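Local atomic coordinates of type IV pilus biogenesis factor PilY1 (Pseudomonas aeruginosa, PDB entry 3HX6), a protein that primes type IV pilus assembly and acts in twitching motility and host-cell adhesion, with calcium binding and release apparently governing pilus retraction. Residues 73-77 against 150-154; 84-89 against 171-177. The protein carries 3 engineered substitutions. One frame throughout, in Å; residues are numbered along the deposited sequence.

Contact 1. Residues 73-77 against 150-154; sequences NYSTF and AWHTV
The side chain of W151 reaches from strand 150-158 into an aromatic cluster with Y74 and F77, and each part of it meets something different. Its CB sits over the F77 ring, 3.6 Å from the ring centroid and 18° off the normal, a CH-pi contact. Beyond CB the five-membered ring and the F77 ring meet obliquely. The rest of the indole gives one face to Y74: CD2 and CE2 of W151 each lie 3.4 Å from Y74 CD1, CE3 of W151 approaches CE1 of Y74 at 3.7 Å, and the far atoms CZ3 and CH2 meet the same Y74 edge more distantly. With planes at 75° and the centroid of the Y74 ring 4.7 Å from that of the six-membered ring, this is an edge-to-face (T-shaped) pair in which tyrosine supplies the edge. F77 also reaches the strand backbone; its CE1 is 3.3 Å from W151 O, and its CZ meets T153 OG1, itself hydrogen-bonded to R84 NH1, at the ring edge. Both helix rings swing out with CG anti to the backbone N (chi1 177° for F77), bringing them to the tryptophan together. N73 caps the helix: its OD1 accepts from T76 N and S75 OG. In the propeller domain, the start of helix 74-82 thus packs on strand 150-158, with A65 of helix 62-65 and F146 of strand 141-147 also touching W151, and D144 holding Y74 OH.

Contact 2. Residues 84-89 against 171-177; sequences RAPRVY and VTDPANI
A water joins Y89 to V171 through the shortest sound polar link of this contact, 2.6 Å from Y89 OH and 2.8 Å from V171 O, to which it donates. Arginine makes the direct bond: R84 NH1 donates to T172 O at 3.2 Å, nearly straight at 174°, with the oxygen lying in the guanidinium plane. The donor approaches from well to the side of the C=O direction, at 110°. A bend at chi3 (56°) in an otherwise extended R84 chain turns the guanidinium toward T172, and CD of R84 lies 3.1 Å from T172 O. P174 is the main apolar surface, and its ring atoms are shared out: CD faces R84 CG at 4.0 Å, CG lies 3.8 Å from A85 O, and CB touches R87 CG at 3.7 Å. That same CB lies over one face of the R87 guanidinium, toward its rim, while R87 NH1 turns back to P86 O. At the far end I177 CD1 meets the edge of the Y89 ring, 3.6 Å from Y89 OH. The contact joins the lead-in to strand 87-91 to the loop between strands 165-170 and 178-184 of the propeller domain. R84 also donates to G56 O and T153 OG1; the chemistry is therefore that of a buried guanidinium whose N-H groups are taken up by neutral oxygens, which probably stabilise its charge, beside a proline touching both arginines.

How the contacts relate
Along the chain the first halves come in order, 73-77 on helix 74-82 and then 84-89 leading into strand 87-91; the second halves follow as 150-154 and 171-177. Contact 1 closes a loop with 72 residues between its segments and contact 2 one with 81, and because the segments alternate the two loops cross. Their centres are 14 Å apart. Together they tie helix 74-82, and strand 87-91 of one four-stranded antiparallel sheet, to the next such sheet, 141-147 to 178-184. The contacts meet directly: T153 OG1 lies 2.7 Å from R84 NH1, and T153 N lies 2.7 Å from T172 OG1, both probable hydrogen bonds.

Contact 1. Residues 73-77 against 150-154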
loop_
_atom_site.group_PDB
_atom_site.type_symbol
_atom_site.label_atom_id
_atom_site.label_comp_id
_atom_site.label_asym_id
_atom_site.label_seq_id
_atom_site.Cartn_x
_atom_site.Cartn_y
_atom_site.Cartn_z
ATOM N N ASN A 73 -24.100 2.026 -7.610
ATOM C CA ASN A 73 -23.565 1.251 -6.496
ATOM C C ASN A 73 -22.088 0.996 -6.781
ATOM O O ASN A 73 -21.740 0.038 -7.469
ATOM C CB ASN A 73 -24.298 -0.084 -6.361
ATOM C CG ASN A 73 -24.047 -0.743 -5.026
ATOM O OD1 ASN A 73 -22.913 -0.784 -4.543
ATOM N ND2 ASN A 73 -25.104 -1.263 -4.413
ATOM N N TYR A 74 -21.215 1.846 -6.253
ATOM C CA TYR A 74 -19.793 1.683 -6.518
ATOM C C TYR A 74 -19.192 0.433 -5.888
ATOM O O TYR A 74 -18.319 -0.198 -6.482
ATOM C CB TYR A 74 -19.003 2.911 -6.057
ATOM C CG TYR A 74 -17.645 3.019 -6.724
ATOM C CD1 TYR A 74 -17.537 3.342 -8.080
ATOM C CD2 TYR A 74 -16.469 2.769 -6.013
ATOM C CE1 TYR A 74 -16.295 3.409 -8.713
ATOM C CE2 TYR A 74 -15.219 2.831 -6.639
ATOM C CZ TYR A 74 -15.142 3.152 -7.990
ATOM O OH TYR A 74 -13.914 3.201 -8.619
ATOM N N SER A 75 -19.651 0.067 -4.694
ATOM C CA SER A 75 -19.116 -1.117 -4.028
ATOM C C SER A 75 -19.259 -2.363 -4.901
ATOM O O SER A 75 -18.340 -3.178 -4.969
ATOM C CB SER A 75 -19.809 -1.350 -2.684
ATOM O OG SER A 75 -21.158 -1.727 -2.877
ATOM N N THR A 76 -20.401 -2.512 -5.570
ATOM C CA THR A 76 -20.608 -3.674 -6.432
ATOM C C THR A 76 -19.742 -3.561 -7.687
ATOM O O THR A 76 -19.311 -4.568 -8.251
ATOM C CB THR A 76 -22.091 -3.840 -6.842
ATOM O OG1 THR A 76 -22.545 -2.664 -7.517
ATOM C CG2 THR A 76 -22.961 -4.076 -5.615
ATOM N N PHE A 77 -19.488 -2.332 -8.125
ATOM C CA PHE A 77 -18.646 -2.117 -9.293
ATOM C C PHE A 77 -17.217 -2.454 -8.903
ATOM O O PHE A 77 -16.503 -3.125 -9.638
ATOM C CB PHE A 77 -18.696 -0.659 -9.741
ATOM C CG PHE A 77 -17.794 -0.355 -10.907
ATOM C CD1 PHE A 77 -18.167 -0.700 -12.199
ATOM C CD2 PHE A 77 -16.567 0.269 -10.710
ATOM C CE1 PHE A 77 -17.334 -0.420 -13.282
ATOM C CE2 PHE A 77 -15.730 0.550 -11.783
ATOM C CZ PHE A 77 -16.116 0.203 -13.069
ATOM N N ALA A 150 -24.654 3.807 -14.949
ATOM C CA ALA A 150 -23.732 2.855 -14.346
ATOM C C ALA A 150 -22.284 3.325 -14.349
ATOM O O ALA A 150 -21.919 4.277 -15.043
ATOM C CB ALA A 150 -23.836 1.515 -15.066
ATOM N N TRP A 151 -21.464 2.651 -13.554
ATOM C CA TRP A 151 -20.050 2.962 -13.489
ATOM C C TRP A 151 -19.356 2.242 -14.632
ATOM O O TRP A 151 -19.745 1.137 -15.002
ATOM C CB TRP A 151 -19.458 2.511 -12.153
ATOM C CG TRP A 151 -19.820 3.420 -11.036
ATOM C CD1 TRP A 151 -20.832 3.261 -10.141
ATOM C CD2 TRP A 151 -19.198 4.669 -10.726
ATOM N NE1 TRP A 151 -20.884 4.336 -9.289
ATOM C CE2 TRP A 151 -19.891 5.217 -9.627
ATOM C CE3 TRP A 151 -18.123 5.381 -11.276
ATOM C CZ2 TRP A 151 -19.546 6.450 -9.061
ATOM C CZ3 TRP A 151 -17.778 6.613 -10.712
ATOM C CH2 TRP A 151 -18.490 7.130 -9.617
ATOM N N HIS A 152 -18.339 2.885 -15.193
ATOM C CA HIS A 152 -17.564 2.326 -16.297
ATOM C C HIS A 152 -16.135 2.765 -16.076
ATOM O O HIS A 152 -15.874 3.689 -15.297
ATOM C CB HIS A 152 -17.983 2.926 -17.643
ATOM C CG HIS A 152 -19.447 2.841 -17.927
ATOM N ND1 HIS A 152 -20.005 1.810 -18.652
ATOM C CD2 HIS A 152 -20.468 3.663 -17.588
ATOM C CE1 HIS A 152 -21.309 2.002 -18.747
ATOM N NE2 HIS A 152 -21.616 3.117 -18.110
ATOM N N THR A 153 -15.212 2.095 -16.753
ATOM C CA THR A 153 -13.817 2.490 -16.704
ATOM C C THR A 153 -13.621 2.964 -18.131
ATOM O O THR A 153 -13.881 2.223 -19.086
ATOM C CB THR A 153 -12.862 1.326 -16.409
ATOM O OG1 THR A 153 -13.116 0.816 -15.094
ATOM C CG2 THR A 153 -11.421 1.816 -16.477
ATOM N N VAL A 154 -13.206 4.212 -18.285
ATOM C CA VAL A 154 -13.026 4.762 -19.615
ATOM C C VAL A 154 -11.566 5.072 -19.903
ATOM O O VAL A 154 -10.748 5.169 -18.994
ATOM C CB VAL A 154 -13.866 6.053 -19.789
ATOM C CG1 VAL A 154 -13.292 7.176 -18.920
ATOM C CG2 VAL A 154 -13.886 6.472 -21.245
#

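Contact 2. Residues 84-89 against 171-177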
loop_
_atom_site.group_PDB
_atom_site.type_symbol
_atom_site.label_atom_id
_atom_site.label_comp_id
_atom_site.label_asym_id
_atom_site.label_seq_id
_atom_site.Cartn_x
_atom_site.Cartn_y
_atom_site.Cartn_z
ATOM N N ARG A 84 -11.089 -8.291 -12.401
ATOM C CA ARG A 84 -10.909 -7.876 -13.790
ATOM C C ARG A 84 -9.486 -8.139 -14.276
ATOM O O ARG A 84 -8.513 -7.857 -13.572
ATOM C CB ARG A 84 -11.242 -6.388 -13.954
ATOM C CG ARG A 84 -10.989 -5.850 -15.359
ATOM C CD ARG A 84 -11.599 -4.472 -15.551
ATOM N NE ARG A 84 -11.134 -3.506 -14.559
ATOM C CZ ARG A 84 -11.590 -2.261 -14.470
ATOM N NH1 ARG A 84 -12.516 -1.837 -15.314
ATOM N NH2 ARG A 84 -11.126 -1.443 -13.536
ATOM N N ALA A 85 -9.371 -8.679 -15.485
ATOM C CA ALA A 85 -8.064 -8.975 -16.063
ATOM C C ALA A 85 -7.320 -7.673 -16.346
ATOM O O ALA A 85 -7.743 -6.877 -17.180
ATOM C CB ALA A 85 -8.224 -9.781 -17.347
ATOM N N PRO A 86 -6.200 -7.442 -15.646
ATOM C CA PRO A 86 -5.387 -6.233 -15.814
ATOM C C PRO A 86 -4.952 -5.963 -17.255
ATOM O O PRO A 86 -4.653 -6.885 -18.015
ATOM C CB PRO A 86 -4.200 -6.491 -14.892
ATOM C CG PRO A 86 -4.812 -7.302 -13.790
ATOM C CD PRO A 86 -5.666 -8.282 -14.559
ATOM N N ARG A 87 -4.922 -4.684 -17.616
ATOM C CA ARG A 87 -4.524 -4.261 -18.951
ATOM C C ARG A 87 -3.805 -2.923 -18.873
ATOM O O ARG A 87 -4.152 -2.064 -18.063
ATOM C CB ARG A 87 -5.749 -4.118 -19.859
ATOM C CG ARG A 87 -6.380 -5.431 -20.295
ATOM C CD ARG A 87 -5.499 -6.156 -21.303
ATOM N NE ARG A 87 -6.131 -7.371 -21.811
ATOM C CZ ARG A 87 -6.363 -8.461 -21.085
ATOM N NH1 ARG A 87 -6.013 -8.500 -19.806
ATOM N NH2 ARG A 87 -6.948 -9.513 -21.639
ATOM N N VAL A 88 -2.785 -2.757 -19.705
ATOM C CA VAL A 88 -2.038 -1.512 -19.749
ATOM C C VAL A 88 -2.078 -1.024 -21.185
ATOM O O VAL A 88 -1.609 -1.699 -22.099
ATOM C CB VAL A 88 -0.573 -1.697 -19.303
ATOM C CG1 VAL A 88 0.220 -0.421 -19.557
ATOM C CG2 VAL A 88 -0.528 -2.047 -17.819
ATOM N N TYR A 89 -2.666 0.147 -21.377
ATOM C CA TYR A 89 -2.784 0.720 -22.699
ATOM C C TYR A 89 -1.679 1.735 -22.924
ATOM O O TYR A 89 -1.460 2.631 -22.109
ATOM C CB TYR A 89 -4.169 1.350 -22.858
ATOM C CG TYR A 89 -5.282 0.360 -22.591
ATOM C CD1 TYR A 89 -5.650 0.026 -21.285
ATOM C CD2 TYR A 89 -5.920 -0.298 -23.641
ATOM C CE1 TYR A 89 -6.621 -0.940 -21.035
ATOM C CE2 TYR A 89 -6.892 -1.269 -23.399
ATOM C CZ TYR A 89 -7.233 -1.585 -22.097
ATOM O OH TYR A 89 -8.172 -2.562 -21.860
ATOM N N VAL A 171 -13.470 0.931 -21.459
ATOM C CA VAL A 171 -12.536 -0.151 -21.209
ATOM C C VAL A 171 -12.858 -0.963 -19.945
ATOM O O VAL A 171 -12.009 -1.672 -19.401
ATOM C CB VAL A 171 -11.100 0.446 -21.163
ATOM C CG1 VAL A 171 -10.597 0.562 -19.730
ATOM C CG2 VAL A 171 -10.184 -0.366 -22.038
ATOM N N THR A 172 -14.103 -0.866 -19.493
ATOM C CA THR A 172 -14.550 -1.582 -18.303
ATOM C C THR A 172 -14.322 -3.087 -18.453
ATOM O O THR A 172 -13.882 -3.755 -17.521
ATOM C CB THR A 172 -16.046 -1.340 -18.050
ATOM O OG1 THR A 172 -16.315 0.066 -18.110
ATOM C CG2 THR A 172 -16.450 -1.880 -16.685
ATOM N N ASP A 173 -14.631 -3.614 -19.633
ATOM C CA ASP A 173 -14.453 -5.036 -19.909
ATOM C C ASP A 173 -13.406 -5.202 -21.008
ATOM O O ASP A 173 -13.690 -4.990 -22.188
ATOM C CB ASP A 173 -15.790 -5.658 -20.338
ATOM C CG ASP A 173 -15.677 -7.148 -20.665
ATOM O OD1 ASP A 173 -14.731 -7.811 -20.185
ATOM O OD2 ASP A 173 -16.554 -7.658 -21.398
ATOM N N PRO A 174 -12.175 -5.581 -20.627
ATOM C CA PRO A 174 -11.086 -5.770 -21.592
ATOM C C PRO A 174 -11.451 -6.705 -22.740
ATOM O O PRO A 174 -10.968 -6.547 -23.862
ATOM C CB PRO A 174 -9.945 -6.313 -20.729
ATOM C CG PRO A 174 -10.664 -7.018 -19.619
ATOM C CD PRO A 174 -11.771 -6.048 -19.290
ATOM N N ALA A 175 -12.313 -7.673 -22.453
ATOM C CA ALA A 175 -12.741 -8.632 -23.458
ATOM C C ALA A 175 -13.799 -8.017 -24.364
ATOM O O ALA A 175 -14.177 -8.601 -25.379
ATOM C CB ALA A 175 -13.292 -9.882 -22.783
ATOM N N ASN A 176 -14.279 -6.833 -23.999
ATOM C CA ASN A 176 -15.290 -6.168 -24.803
ATOM C C ASN A 176 -15.164 -4.655 -24.740
ATOM O O ASN A 176 -15.991 -3.972 -24.134
ATOM C CB ASN A 176 -16.687 -6.594 -24.356
ATOM C CG ASN A 176 -17.777 -6.024 -25.237
ATOM O OD1 ASN A 176 -17.749 -6.179 -26.460
ATOM N ND2 ASN A 176 -18.748 -5.362 -24.620
ATOM N N ILE A 177 -14.117 -4.141 -25.376
ATOM C CA ILE A 177 -13.857 -2.710 -25.425
ATOM C C ILE A 177 -14.759 -2.074 -26.474
ATOM O O ILE A 177 -14.874 -2.580 -27.593
ATOM C CB ILE A 177 -12.385 -2.445 -25.786
ATOM C CG1 ILE A 177 -11.491 -3.019 -24.688
ATOM C CG2 ILE A 177 -12.144 -0.948 -25.980
ATOM C CD1 ILE A 177 -10.016 -2.888 -24.963
HETATM O O HOH W 1 -9.348 -2.606 -19.489
#